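Local coordinates for protein putative alpha-L-fucosidase (Bacteroides thetaiotaomicron, PDB 3EYP) that probably hydrolyses alpha-L-fucosidic linkages in glycans, as a member of glycoside hydrolase family 29, at residues 74-79 against 122-127. Numbering follows the deposited sequence.
Sequences TAKHAD and IYLGPH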
ATOM      1  N   THR A  74       8.287  -1.806  13.007  1.00 37.65           N
ATOM      2  CA  THR A  74       9.199  -2.945  13.158  1.00 39.40           C
ATOM      3  C   THR A  74       9.377  -3.374  14.628  1.00 38.87           C
ATOM      4  O   THR A  74      10.309  -2.931  15.309  1.00 39.63           O
ATOM      5  CB  THR A  74      10.608  -2.672  12.553  1.00 39.01           C
ATOM      6  OG1 THR A  74      11.227  -1.555  13.235  1.00 39.38           O
ATOM      7  CG2 THR A  74      10.503  -2.401  11.051  1.00 37.99           C
ATOM      8  N   ALA A  75       8.499  -4.245  15.096  1.00 39.58           N
ATOM      9  CA  ALA A  75       8.556  -4.720  16.474  1.00 38.28           C
ATOM     10  C   ALA A  75       9.846  -5.572  16.655  1.00 38.77           C
ATOM     11  O   ALA A  75      10.463  -5.585  17.734  1.00 38.63           O
ATOM     12  CB  ALA A  75       7.264  -5.512  16.894  1.00 39.19           C
ATOM     13  N   LYS A  76      10.295  -6.175  15.550  1.00 36.73           N
ATOM     14  CA  LYS A  76      11.529  -6.986  15.526  1.00 36.09           C
ATOM     15  C   LYS A  76      11.999  -7.144  14.091  1.00 36.47           C
ATOM     16  O   LYS A  76      11.306  -7.667  13.239  1.00 36.06           O
ATOM     17  CB  LYS A  76      11.362  -8.352  16.188  1.00 34.40           C
ATOM     18  CG  LYS A  76      12.718  -9.176  16.357  1.00 37.22           C
ATOM     19  CD  LYS A  76      12.428 -10.661  16.505  1.00 37.14           C
ATOM     20  CE  LYS A  76      12.212 -11.319  15.062  1.00 40.11           C
ATOM     21  NZ  LYS A  76      11.827 -12.695  15.185  1.00 38.30           N
ATOM     22  N   HIS A  77      13.151  -6.601  13.834  1.00 37.61           N
ATOM     23  CA  HIS A  77      13.815  -6.773  12.515  1.00 36.72           C
ATOM     24  C   HIS A  77      14.703  -7.991  12.562  1.00 38.42           C
ATOM     25  O   HIS A  77      14.759  -8.688  13.575  1.00 38.36           O
ATOM     26  CB  HIS A  77      14.524  -5.518  12.085  1.00 37.99           C
ATOM     27  CG  HIS A  77      14.625  -5.329  10.588  1.00 38.06           C
ATOM     28  ND1 HIS A  77      15.808  -5.465   9.895  1.00 38.62           N
ATOM     29  CD2 HIS A  77      13.682  -4.999   9.661  1.00 36.84           C
ATOM     30  CE1 HIS A  77      15.586  -5.222   8.606  1.00 39.65           C
ATOM     31  NE2 HIS A  77      14.309  -4.908   8.442  1.00 35.90           N
ATOM     32  N   ALA A  78      15.384  -8.287  11.451  1.00 38.64           N
ATOM     33  CA  ALA A  78      16.152  -9.531  11.377  1.00 37.68           C
ATOM     34  C   ALA A  78      17.289  -9.634  12.446  1.00 38.18           C
ATOM     35  O   ALA A  78      17.794 -10.733  12.761  1.00 38.63           O
ATOM     36  CB  ALA A  78      16.708  -9.789   9.931  1.00 38.03           C
ATOM     37  N   ASP A  79      17.681  -8.494  12.962  1.00 37.68           N
ATOM     38  CA  ASP A  79      18.744  -8.422  13.995  1.00 37.02           C
ATOM     39  C   ASP A  79      18.256  -9.164  15.275  1.00 38.33           C
ATOM     40  O   ASP A  79      19.047  -9.573  16.134  1.00 39.30           O
ATOM     41  CB  ASP A  79      19.155  -6.979  14.267  1.00 37.91           C
ATOM     42  CG  ASP A  79      17.982  -6.086  14.551  1.00 39.80           C
ATOM     43  OD1 ASP A  79      17.422  -6.215  15.676  1.00 42.09           O
ATOM     44  OD2 ASP A  79      17.568  -5.307  13.662  1.00 45.77           O
ATOM     45  N   ILE A 122       1.965  -4.445  12.756  1.00 37.88           N
ATOM     46  CA  ILE A 122       3.175  -5.049  13.250  1.00 37.24           C
ATOM     47  C   ILE A 122       3.997  -5.805  12.207  1.00 38.37           C
ATOM     48  O   ILE A 122       3.500  -6.663  11.454  1.00 39.68           O
ATOM     49  CB  ILE A 122       2.847  -6.085  14.353  1.00 38.07           C
ATOM     50  CG1 ILE A 122       2.144  -5.453  15.585  1.00 38.94           C
ATOM     51  CG2 ILE A 122       4.066  -6.771  14.780  1.00 36.42           C
ATOM     52  CD1 ILE A 122       3.026  -4.342  16.323  1.00 37.67           C
ATOM     53  N   TYR A 123       5.258  -5.425  12.151  1.00 36.72           N
ATOM     54  CA  TYR A 123       6.309  -6.150  11.396  1.00 37.26           C
ATOM     55  C   TYR A 123       7.105  -6.963  12.444  1.00 37.96           C
ATOM     56  O   TYR A 123       7.692  -6.409  13.373  1.00 37.65           O
ATOM     57  CB  TYR A 123       7.166  -5.129  10.637  1.00 37.02           C
ATOM     58  CG  TYR A 123       8.430  -5.634   9.936  1.00 37.90           C
ATOM     59  CD1 TYR A 123       8.615  -5.400   8.584  1.00 39.57           C
ATOM     60  CD2 TYR A 123       9.421  -6.334  10.621  1.00 37.57           C
ATOM     61  CE1 TYR A 123       9.755  -5.810   7.935  1.00 39.34           C
ATOM     62  CE2 TYR A 123      10.556  -6.786   9.974  1.00 36.90           C
ATOM     63  CZ  TYR A 123      10.730  -6.502   8.619  1.00 39.57           C
ATOM     64  OH  TYR A 123      11.866  -6.938   7.948  1.00 39.06           O
ATOM     65  N   LEU A 124       7.044  -8.267  12.298  1.00 38.50           N
ATOM     66  CA  LEU A 124       7.747  -9.237  13.187  1.00 38.20           C
ATOM     67  C   LEU A 124       8.542 -10.212  12.324  1.00 39.26           C
ATOM     68  O   LEU A 124       7.996 -11.132  11.755  1.00 39.28           O
ATOM     69  CB  LEU A 124       6.758 -10.011  14.048  1.00 39.48           C
ATOM     70  CG  LEU A 124       7.271 -10.946  15.153  1.00 36.59           C
ATOM     71  CD1 LEU A 124       8.023 -10.139  16.265  1.00 35.85           C
ATOM     72  CD2 LEU A 124       6.136 -11.726  15.701  1.00 39.03           C
ATOM     73  N   GLY A 125       9.847  -9.934  12.248  1.00 39.06           N
ATOM     74  CA  GLY A 125      10.779 -10.498  11.275  1.00 38.71           C
ATOM     75  C   GLY A 125      10.854 -12.010  11.282  1.00 39.33           C
ATOM     76  O   GLY A 125      11.246 -12.601  12.277  1.00 37.26           O
ATOM     77  N   PRO A 126      10.408 -12.683  10.185  1.00 38.44           N
ATOM     78  CA  PRO A 126      10.562 -14.137  10.234  1.00 37.88           C
ATOM     79  C   PRO A 126      11.966 -14.678  10.367  1.00 37.73           C
ATOM     80  O   PRO A 126      12.202 -15.567  11.173  1.00 36.97           O
ATOM     81  CB  PRO A 126       9.888 -14.632   8.954  1.00 39.51           C
ATOM     82  CG  PRO A 126       8.912 -13.573   8.617  1.00 37.91           C
ATOM     83  CD  PRO A 126       9.487 -12.253   9.121  1.00 40.08           C
ATOM     84  N   HIS A 127      12.885 -14.195   9.548  1.00 37.65           N
ATOM     85  CA  HIS A 127      14.290 -14.565   9.683  1.00 37.66           C
ATOM     86  C   HIS A 127      14.850 -13.777  10.881  1.00 37.15           C
ATOM     87  O   HIS A 127      14.662 -12.568  10.997  1.00 37.61           O
ATOM     88  CB  HIS A 127      15.114 -14.284   8.430  1.00 37.63           C
ATOM     89  CG  HIS A 127      16.573 -14.589   8.578  1.00 37.24           C
ATOM     90  ND1 HIS A 127      17.066 -15.855   8.851  1.00 39.11           N
ATOM     91  CD2 HIS A 127      17.656 -13.789   8.446  1.00 35.80           C
ATOM     92  CE1 HIS A 127      18.385 -15.818   8.878  1.00 37.93           C
ATOM     93  NE2 HIS A 127      18.768 -14.569   8.665  1.00 37.42           N
TER
HETATM   94  O   HOH W   1      14.144  -8.259   8.858  1.00 42.49           O
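Tyr-123 has CG anti to its backbone N (chi1 172°). His-77 CB points away from 122-127, but with CG roughly anti to the backbone N the ring swings back, and His-77 CD2 comes within 3.2 Å of Tyr-123 OH. The two rings are nearly parallel, with planes at 16°, but offset so far that there is little face-to-face stacking (centroids 5.3 Å apart). Thr-74 CG2 lies over one face of the Tyr-123 ring in a CH-pi contact, 4.2 Å from its centroid. Lys-76 O sits at the ring edge. A water takes a weak bond from Ala-78 N and donates to Tyr-123 OH at 2.8 Å; it also rests over the His-77 ring. Tyr-123 OH bonds Asp-166 as well, and His-77 NE2 bonds a glycerol.

The strands run parallel with a beta bulge. Ala-75 N (2.9 Å) and Lys-76 N (3.4 Å) both make weak bonds to Tyr-123 O. Beyond the bulge, Gly-125 N donates to Lys-76 O at 2.9 Å. On the face of Lys-76 and Leu-124, opposite Thr-74 and Tyr-123, Lys-76 bends at chi3 (82°). Its NZ reaches Gly-125 O at 3.0 Å and forms a salt bridge with Asp-128. Helix 139-155 covers this side.

The glycerol, probably from the crystallisation liquor, may mark a pocket. Parallel strands ending so are typical of the C-terminal strand ends of a TIM-barrel-type glycoside hydrolase, where the active site normally lies.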